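Local coordinates for transmembrane oligosaccharyl transferase (Archaeoglobus fulgidus, PDB 3WAJ), which is an archaeal membrane protein of the STT3 oligosaccharyl transferase family, with a helical GT-C type membrane region and a bound zinc ion, at residues Ala21-Lys26 with Ile144-Gly149; Leu27-Pro32 with Leu109-Ala114; Gln150-Ser155 with Ile487-Gln492. All coordinates share one frame; numbering follows the deposited sequence.

The three contacts lie close together on one side of the chain's centre: the centre of interaction 1 is about 8 Å from that of interaction 3, and interaction 2 is about 11 Å from each. Helix 19-30 supplies one half of both interaction 1 and interaction 2, and interaction 2 is nested along the chain inside the loop that interaction 1 closes. Interaction 3 comes after both; it brings the short helix 150-153, which follows the loop used in interaction 1, to residues 487-492, in the last turns of helix 474-491. Helix 19-30, residues 144-155 and those last turns are thus packed on one another, and Gly-149 N with Gln-492 OE1 joins interactions 1 and 3 directly.

Interaction 1: Ala21-Lys26 with Ile144-Gly149; sequences ALISVK and IAIVPG
Helix 19-30, an early helix of the membrane region, packs through Ile-23 and Ser-24 against Ala-145 and Ile-146, in the loop between helix 134-144 and helix 150-153. The backbones come near at one point, where the CA atoms of Ser-24 and Ala-145 are 5.1 Å apart. Here small side chains face each other: Ser-24 CB sits 4.0 Å from Ala-145 CB. Ser-24 places its hydroxyl anti to its own backbone nitrogen (chi1 -164°), and OG then lies 3.9 Å from Ala-145 O, too far for a hydrogen bond. No hydrogen bond crosses between the segments, and the contact rests on packing alone.

The second point of touch is between two branched chains. Ile-23 and Ile-146 run side by side and point the same way, meeting through their gamma methyls, with Ile-23 CG2 3.6 Å from Ile-146 CG2. On Ile-146 the other branch, CG1, is held between the backbone nitrogen and the carbonyl carbon (chi1 49°), and the far end of the side chain leads away from helix 19-30.

This is helix-on-loop packing inside the N-terminal STT3 region: 144-149 leaves the end of one helix and reaches the next at Gly-149, which, with a positive phi of 78°, stands at the N-cap of helix 150-153. Within 21-26 the helical pattern is regular, with Lys-26 N bonded to Leu-22 O at 2.8 Å. Tyr-486 of helix 474-491 touches both Ile-23 and Ile-146, while Val-118 of helix 102-118 lies against Ser-24 and Ile-121 of helix 121-131 against Ala-145. At the end of the segment, Lys-26 NZ hydrogen-bonds Asn-31 OD1, five residues further along the chain.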
loop_
_atom_site.group_PDB
_atom_site.type_symbol
_atom_site.label_atom_id
_atom_site.label_comp_id
_atom_site.label_asym_id
_atom_site.label_seq_id
_atom_site.Cartn_x
_atom_site.Cartn_y
_atom_site.Cartn_z
ATOM N N ALA A 21 23.032 -17.492 0.785
ATOM C CA ALA A 21 21.788 -18.005 0.204
ATOM C C ALA A 21 20.953 -18.740 1.242
ATOM O O ALA A 21 19.731 -18.800 1.126
ATOM C CB ALA A 21 22.058 -18.905 -0.996
ATOM N N LEU A 22 21.616 -19.299 2.252
ATOM C CA LEU A 22 20.926 -19.999 3.339
ATOM C C LEU A 22 20.475 -19.014 4.418
ATOM O O LEU A 22 19.385 -19.147 4.970
ATOM C CB LEU A 22 21.824 -21.085 3.941
ATOM C CG LEU A 22 22.182 -22.267 3.036
ATOM C CD1 LEU A 22 23.205 -23.162 3.707
ATOM C CD2 LEU A 22 20.949 -23.071 2.642
ATOM N N ILE A 23 21.323 -18.031 4.709
ATOM C CA ILE A 23 20.980 -16.949 5.624
ATOM C C ILE A 23 19.778 -16.178 5.080
ATOM O O ILE A 23 18.941 -15.671 5.838
ATOM C CB ILE A 23 22.185 -15.993 5.802
ATOM C CG1 ILE A 23 23.449 -16.805 6.121
ATOM C CG2 ILE A 23 21.902 -14.931 6.876
ATOM C CD1 ILE A 23 24.718 -15.999 6.153
ATOM N N SER A 24 19.694 -16.104 3.755
ATOM C CA SER A 24 18.619 -15.377 3.098
ATOM C C SER A 24 17.313 -16.180 3.161
ATOM O O SER A 24 16.235 -15.609 3.348
ATOM C CB SER A 24 19.005 -15.053 1.652
ATOM O OG SER A 24 18.159 -14.064 1.105
ATOM N N VAL A 25 17.410 -17.499 3.016
ATOM C CA VAL A 25 16.238 -18.350 3.164
ATOM C C VAL A 25 15.762 -18.293 4.604
ATOM O O VAL A 25 14.562 -18.195 4.865
ATOM C CB VAL A 25 16.511 -19.810 2.767
ATOM C CG1 VAL A 25 15.282 -20.683 3.048
ATOM C CG2 VAL A 25 16.877 -19.904 1.304
ATOM N N LYS A 26 16.710 -18.358 5.531
ATOM C CA LYS A 26 16.400 -18.314 6.958
ATOM C C LYS A 26 15.646 -17.031 7.269
ATOM O O LYS A 26 14.616 -17.050 7.938
ATOM C CB LYS A 26 17.689 -18.411 7.797
ATOM C CG LYS A 26 17.481 -18.405 9.319
ATOM C CD LYS A 26 17.650 -17.001 9.914
ATOM C CE LYS A 26 17.636 -17.006 11.439
ATOM N NZ LYS A 26 16.398 -17.541 12.037
ATOM N N ILE A 144 23.854 -8.323 0.467
ATOM C CA ILE A 144 22.486 -8.144 -0.020
ATOM C C ILE A 144 21.571 -9.192 0.609
ATOM O O ILE A 144 20.372 -8.968 0.773
ATOM C CB ILE A 144 22.409 -8.188 -1.572
ATOM C CG1 ILE A 144 21.088 -7.585 -2.079
ATOM C CG2 ILE A 144 22.649 -9.607 -2.108
ATOM C CD1 ILE A 144 20.923 -6.099 -1.767
ATOM N N ALA A 145 22.155 -10.327 0.990
ATOM C CA ALA A 145 21.398 -11.399 1.624
ATOM C C ALA A 145 20.946 -11.034 3.042
ATOM O O ALA A 145 20.062 -11.680 3.597
ATOM C CB ALA A 145 22.202 -12.696 1.628
ATOM N N ILE A 146 21.544 -9.997 3.621
ATOM C CA ILE A 146 21.224 -9.616 5.000
ATOM C C ILE A 146 20.825 -8.153 5.213
ATOM O O ILE A 146 20.502 -7.766 6.326
ATOM C CB ILE A 146 22.390 -9.944 5.973
ATOM C CG1 ILE A 146 23.718 -9.421 5.422
ATOM C CG2 ILE A 146 22.497 -11.430 6.193
ATOM C CD1 ILE A 146 24.538 -8.658 6.424
ATOM N N VAL A 147 20.864 -7.325 4.174
ATOM C CA VAL A 147 20.480 -5.921 4.355
ATOM C C VAL A 147 19.031 -5.921 4.881
ATOM O O VAL A 147 18.232 -6.788 4.509
ATOM C CB VAL A 147 20.872 -5.052 3.130
ATOM C CG1 VAL A 147 20.377 -5.686 1.831
ATOM C CG2 VAL A 147 20.352 -3.632 3.282
ATOM N N PRO A 148 18.562 -4.919 5.548
ATOM C CA PRO A 148 17.262 -4.928 6.239
ATOM C C PRO A 148 16.490 -3.822 5.524
ATOM O O PRO A 148 16.780 -3.512 4.363
ATOM C CB PRO A 148 17.435 -4.547 7.710
ATOM C CG PRO A 148 18.680 -3.672 7.691
ATOM C CD PRO A 148 19.591 -4.330 6.658
ATOM N N GLY A 149 15.517 -3.232 6.218
ATOM C CA GLY A 149 14.732 -2.140 5.666
ATOM C C GLY A 149 13.646 -2.584 4.695
ATOM O O GLY A 149 13.216 -3.751 4.695
#

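Interaction 2: Leu27-Pro32 with Leu109-Ala114; sequences LRILNP and LAFIPA
Ile-29 makes the apolar part of the contact, reaching Ala-114 and Phe-111 together. Its CG1 is 3.5 Å from Ala-114 CB, and the tip of the same branch, CD1, is 4.0 Å from Phe-111 CD1. The other branch, CG2, stands anti to the backbone nitrogen and approaches Phe-111 CE1 at 3.8 Å. Both branches meet the phenylalanine ring at its edge, near the ring plane, and the two side chains cross at about a right angle.

Beside this, the backbones pack closely: the CA atoms of Arg-28 and Ala-114 are 5.4 Å apart and Arg-28 CB lies 4.1 Å from Ala-114 CB, consistent with the small alanine allowing a close approach. Helices 19-30 and 102-118 both belong to the N-terminal STT3 region, and each is irregular here, 27-30 in a wider pi-type turn and 109-114 kinked at Pro-113, whose nitrogen makes no bond to the turn before. Further out, the Arg-28 side chain packs on Phe-151 and Leu-152 of helix 150-153.

As for polar groups, no hydrogen bond crosses between the segments. The loop running on from 150-155 bridges the two helices instead, through backbone hydrogen bonds of Arg-28 with Leu-157 and of Ala-110 with Gly-158.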
loop_
_atom_site.group_PDB
_atom_site.type_symbol
_atom_site.label_atom_id
_atom_site.label_comp_id
_atom_site.label_asym_id
_atom_site.label_seq_id
_atom_site.Cartn_x
_atom_site.Cartn_y
_atom_site.Cartn_z
ATOM N N LEU A 27 16.162 -15.925 6.745
ATOM C CA LEU A 27 15.558 -14.607 6.937
ATOM C C LEU A 27 14.216 -14.452 6.214
ATOM O O LEU A 27 13.266 -13.916 6.771
ATOM C CB LEU A 27 16.535 -13.505 6.499
ATOM C CG LEU A 27 17.199 -12.666 7.596
ATOM C CD1 LEU A 27 17.460 -13.497 8.828
ATOM C CD2 LEU A 27 18.489 -12.030 7.095
ATOM N N ARG A 28 14.107 -14.933 4.984
ATOM C CA ARG A 28 12.906 -14.621 4.200
ATOM C C ARG A 28 11.790 -15.663 4.184
ATOM O O ARG A 28 10.627 -15.321 3.988
ATOM C CB ARG A 28 13.295 -14.199 2.784
ATOM C CG ARG A 28 13.973 -12.853 2.757
ATOM C CD ARG A 28 15.076 -12.790 1.718
ATOM N NE ARG A 28 15.981 -11.678 1.995
ATOM C CZ ARG A 28 16.104 -10.625 1.207
ATOM N NH1 ARG A 28 15.401 -10.578 0.096
ATOM N NH2 ARG A 28 16.931 -9.639 1.514
ATOM N N ILE A 29 12.145 -16.924 4.396
ATOM C CA ILE A 29 11.167 -18.008 4.367
ATOM C C ILE A 29 10.887 -18.553 5.768
ATOM O O ILE A 29 9.739 -18.829 6.119
ATOM C CB ILE A 29 11.633 -19.139 3.427
ATOM C CG1 ILE A 29 11.847 -18.581 2.017
ATOM C CG2 ILE A 29 10.655 -20.310 3.430
ATOM C CD1 ILE A 29 11.849 -19.623 0.926
ATOM N N LEU A 30 11.938 -18.679 6.572
ATOM C CA LEU A 30 11.852 -19.337 7.885
ATOM C C LEU A 30 11.403 -18.423 9.023
ATOM O O LEU A 30 10.505 -18.767 9.792
ATOM C CB LEU A 30 13.192 -19.978 8.249
ATOM C CG LEU A 30 13.417 -21.464 7.978
ATOM C CD1 LEU A 30 12.716 -21.953 6.718
ATOM C CD2 LEU A 30 14.912 -21.739 7.907
ATOM N N ASN A 31 12.043 -17.268 9.145
ATOM C CA ASN A 31 11.670 -16.303 10.177
ATOM C C ASN A 31 10.173 -15.933 10.263
ATOM O O ASN A 31 9.597 -16.001 11.350
ATOM C CB ASN A 31 12.552 -15.052 10.092
ATOM C CG ASN A 31 13.776 -15.151 10.964
ATOM O OD1 ASN A 31 14.584 -16.068 10.814
ATOM N ND2 ASN A 31 13.923 -14.207 11.889
ATOM N N PRO A 32 9.534 -15.560 9.130
ATOM C CA PRO A 32 8.133 -15.154 9.281
ATOM C C PRO A 32 7.145 -16.282 8.977
ATOM O O PRO A 32 5.954 -16.003 8.855
ATOM C CB PRO A 32 7.993 -14.058 8.221
ATOM C CG PRO A 32 8.855 -14.568 7.092
ATOM C CD PRO A 32 10.017 -15.310 7.754
ATOM N N LEU A 109 2.194 -18.323 -4.278
ATOM C CA LEU A 109 2.522 -16.909 -4.439
ATOM C C LEU A 109 3.358 -16.382 -3.280
ATOM O O LEU A 109 4.222 -15.539 -3.485
ATOM C CB LEU A 109 1.260 -16.060 -4.592
ATOM C CG LEU A 109 0.387 -16.465 -5.764
ATOM C CD1 LEU A 109 -0.760 -15.468 -5.934
ATOM C CD2 LEU A 109 1.223 -16.579 -7.052
ATOM N N ALA A 110 3.112 -16.892 -2.073
ATOM C CA ALA A 110 3.855 -16.459 -0.876
ATOM C C ALA A 110 5.364 -16.639 -1.007
ATOM O O ALA A 110 6.139 -15.827 -0.502
ATOM C CB ALA A 110 3.340 -17.182 0.374
ATOM N N PHE A 111 5.779 -17.714 -1.671
ATOM C CA PHE A 111 7.204 -18.015 -1.808
ATOM C C PHE A 111 7.915 -17.156 -2.836
ATOM O O PHE A 111 9.123 -16.971 -2.761
ATOM C CB PHE A 111 7.409 -19.484 -2.150
ATOM C CG PHE A 111 7.156 -20.389 -1.002
ATOM C CD1 PHE A 111 8.110 -20.547 -0.012
ATOM C CD2 PHE A 111 5.949 -21.068 -0.890
ATOM C CE1 PHE A 111 7.866 -21.386 1.070
ATOM C CE2 PHE A 111 5.698 -21.912 0.192
ATOM C CZ PHE A 111 6.653 -22.069 1.170
ATOM N N ILE A 112 7.161 -16.643 -3.799
ATOM C CA ILE A 112 7.741 -15.908 -4.914
ATOM C C ILE A 112 8.638 -14.710 -4.536
ATOM O O ILE A 112 9.723 -14.561 -5.103
ATOM C CB ILE A 112 6.657 -15.525 -5.946
ATOM C CG1 ILE A 112 6.221 -16.792 -6.680
ATOM C CG2 ILE A 112 7.162 -14.451 -6.942
ATOM C CD1 ILE A 112 5.038 -16.612 -7.607
ATOM N N PRO A 113 8.197 -13.850 -3.596
ATOM C CA PRO A 113 9.098 -12.730 -3.275
ATOM C C PRO A 113 10.317 -13.186 -2.486
ATOM O O PRO A 113 11.403 -12.607 -2.626
ATOM C CB PRO A 113 8.219 -11.802 -2.421
ATOM C CG PRO A 113 7.133 -12.704 -1.863
ATOM C CD PRO A 113 6.875 -13.707 -2.949
ATOM N N ALA A 114 10.144 -14.205 -1.652
ATOM C CA ALA A 114 11.286 -14.778 -0.924
ATOM C C ALA A 114 12.318 -15.321 -1.902
ATOM O O ALA A 114 13.506 -15.066 -1.762
ATOM C CB ALA A 114 10.832 -15.870 0.036
#

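Interaction 3: Gln150-Ser155 with Ile487-Gln492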
loop_
_atom_site.group_PDB
_atom_site.type_symbol
_atom_site.label_atom_id
_atom_site.label_comp_id
_atom_site.label_asym_id
_atom_site.label_seq_id
_atom_site.Cartn_x
_atom_site.Cartn_y
_atom_site.Cartn_z
ATOM N N GLN A 150 13.203 -1.642 3.866
ATOM C CA GLN A 150 12.168 -1.902 2.879
ATOM C C GLN A 150 12.511 -3.067 1.976
ATOM O O GLN A 150 11.644 -3.874 1.643
ATOM C CB GLN A 150 11.962 -0.679 2.010
ATOM C CG GLN A 150 10.766 0.149 2.349
ATOM C CD GLN A 150 10.721 1.381 1.488
ATOM O OE1 GLN A 150 11.110 1.347 0.318
ATOM N NE2 GLN A 150 10.289 2.490 2.067
ATOM N N PHE A 151 13.772 -3.139 1.565
ATOM C CA PHE A 151 14.197 -4.146 0.608
ATOM C C PHE A 151 13.929 -5.535 1.138
ATOM O O PHE A 151 13.515 -6.407 0.389
ATOM C CB PHE A 151 15.673 -3.987 0.279
ATOM C CG PHE A 151 16.233 -5.109 -0.542
ATOM C CD1 PHE A 151 16.138 -5.092 -1.928
ATOM C CD2 PHE A 151 16.894 -6.172 0.067
ATOM C CE1 PHE A 151 16.667 -6.141 -2.705
ATOM C CE2 PHE A 151 17.438 -7.221 -0.697
ATOM C CZ PHE A 151 17.323 -7.203 -2.084
ATOM N N LEU A 152 14.163 -5.737 2.431
ATOM C CA LEU A 152 13.864 -7.017 3.075
ATOM C C LEU A 152 12.365 -7.207 3.329
ATOM O O LEU A 152 11.810 -8.277 3.038
ATOM C CB LEU A 152 14.638 -7.148 4.395
ATOM C CG LEU A 152 14.353 -8.396 5.231
ATOM C CD1 LEU A 152 14.949 -9.650 4.580
ATOM C CD2 LEU A 152 14.870 -8.219 6.646
ATOM N N GLN A 153 11.710 -6.181 3.873
ATOM C CA GLN A 153 10.294 -6.292 4.220
ATOM C C GLN A 153 9.427 -6.663 3.017
ATOM O O GLN A 153 8.456 -7.395 3.153
ATOM C CB GLN A 153 9.799 -5.012 4.888
ATOM C CG GLN A 153 10.235 -4.886 6.342
ATOM C CD GLN A 153 10.093 -3.467 6.867
ATOM O OE1 GLN A 153 9.653 -2.565 6.146
ATOM N NE2 GLN A 153 10.473 -3.261 8.126
ATOM N N ARG A 154 9.813 -6.181 1.839
ATOM C CA ARG A 154 9.099 -6.460 0.594
ATOM C C ARG A 154 9.646 -7.661 -0.181
ATOM O O ARG A 154 9.369 -7.832 -1.365
ATOM C CB ARG A 154 9.107 -5.202 -0.267
ATOM C CG ARG A 154 8.215 -4.150 0.338
ATOM C CD ARG A 154 8.308 -2.841 -0.322
ATOM N NE ARG A 154 7.497 -1.899 0.441
ATOM C CZ ARG A 154 7.241 -0.645 0.081
ATOM N NH1 ARG A 154 7.741 -0.156 -1.050
ATOM N NH2 ARG A 154 6.481 0.117 0.858
ATOM N N SER A 155 10.389 -8.511 0.521
ATOM C CA SER A 155 11.148 -9.587 -0.101
ATOM C C SER A 155 11.003 -10.838 0.759
ATOM O O SER A 155 11.655 -11.864 0.559
ATOM C CB SER A 155 12.605 -9.158 -0.174
ATOM O OG SER A 155 13.321 -9.959 -1.069
ATOM N N ILE A 487 21.359 -8.378 12.750
ATOM C CA ILE A 487 20.481 -8.194 13.902
ATOM C C ILE A 487 19.136 -7.575 13.511
ATOM O O ILE A 487 18.080 -8.176 13.735
ATOM C CB ILE A 487 21.175 -7.349 14.996
ATOM C CG1 ILE A 487 22.383 -8.103 15.540
ATOM C CG2 ILE A 487 20.217 -7.017 16.126
ATOM C CD1 ILE A 487 22.043 -9.498 16.012
ATOM N N LEU A 488 19.176 -6.380 12.926
ATOM C CA LEU A 488 17.955 -5.731 12.444
ATOM C C LEU A 488 17.221 -6.607 11.423
ATOM O O LEU A 488 16.002 -6.749 11.480
ATOM C CB LEU A 488 18.264 -4.350 11.848
ATOM C CG LEU A 488 18.353 -3.152 12.800
ATOM C CD1 LEU A 488 17.559 -3.404 14.071
ATOM C CD2 LEU A 488 19.787 -2.792 13.125
ATOM N N ALA A 489 17.988 -7.199 10.511
ATOM C CA ALA A 489 17.453 -8.077 9.473
ATOM C C ALA A 489 16.765 -9.313 10.037
ATOM O O ALA A 489 15.830 -9.827 9.438
ATOM C CB ALA A 489 18.545 -8.491 8.542
ATOM N N ASP A 490 17.247 -9.809 11.171
ATOM C CA ASP A 490 16.593 -10.937 11.815
ATOM C C ASP A 490 15.346 -10.475 12.587
ATOM O O ASP A 490 14.289 -11.129 12.551
ATOM C CB ASP A 490 17.569 -11.681 12.727
ATOM C CG ASP A 490 16.962 -12.930 13.319
ATOM O OD1 ASP A 490 16.981 -13.975 12.628
ATOM O OD2 ASP A 490 16.445 -12.859 14.459
ATOM N N ALA A 491 15.464 -9.330 13.254
ATOM C CA ALA A 491 14.367 -8.783 14.057
ATOM C C ALA A 491 13.217 -8.226 13.220
ATOM O O ALA A 491 12.087 -8.165 13.696
ATOM C CB ALA A 491 14.881 -7.721 14.986
ATOM N N GLN A 492 13.505 -7.789 11.994
ATOM C CA GLN A 492 12.464 -7.248 11.122
ATOM C C GLN A 492 11.829 -8.322 10.252
ATOM O O GLN A 492 10.790 -8.111 9.667
ATOM C CB GLN A 492 13.045 -6.165 10.220
ATOM C CG GLN A 492 13.488 -4.907 10.919
ATOM C CD GLN A 492 14.152 -3.938 9.953
ATOM O OE1 GLN A 492 14.221 -4.200 8.749
ATOM N NE2 GLN A 492 14.643 -2.817 10.474
#
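Ala-489 is the first residue of 487-492 to meet the other segment, where Leu-152 reaches it. One leucine methyl does the touching: Leu-152 CD2 is 3.4 Å from Ala-489 O and 4.1 Å from Ala-489 CB, so it rests against the backbone as well as the side chain. Leu-152 extends there with CG anti to the backbone nitrogen (chi1 176°).

Asp-490 turns away from 150-155; its OD1 makes a weak hydrogen bond with Asn-31 ND2 and a long, weak ion pair with Lys-26 NZ. Next, at Gln-492, the backbone nitrogen still bonds Leu-488 O at 2.8 Å. Its side chain stretches out beyond CG and crosses the end of Gln-153 at a slant, the amide planes 48° apart. Gln-153 NE2 stays 3.9 Å from Gln-492 OE1, so no hydrogen bond joins them. Gln-492 OE1 accepts a hydrogen bond from Gly-149 N and NE2 gives one to Leu-379 O, which should hold the amide in this rotation.

The side chain of Gln-153 is about 11 Å from the zinc ion. Helix 150-153 packs on helices 163-181 and 429-446 through Phe-151 and on helix 474-491 through Leu-152, with Leu-27 of helix 19-30 against Ala-489.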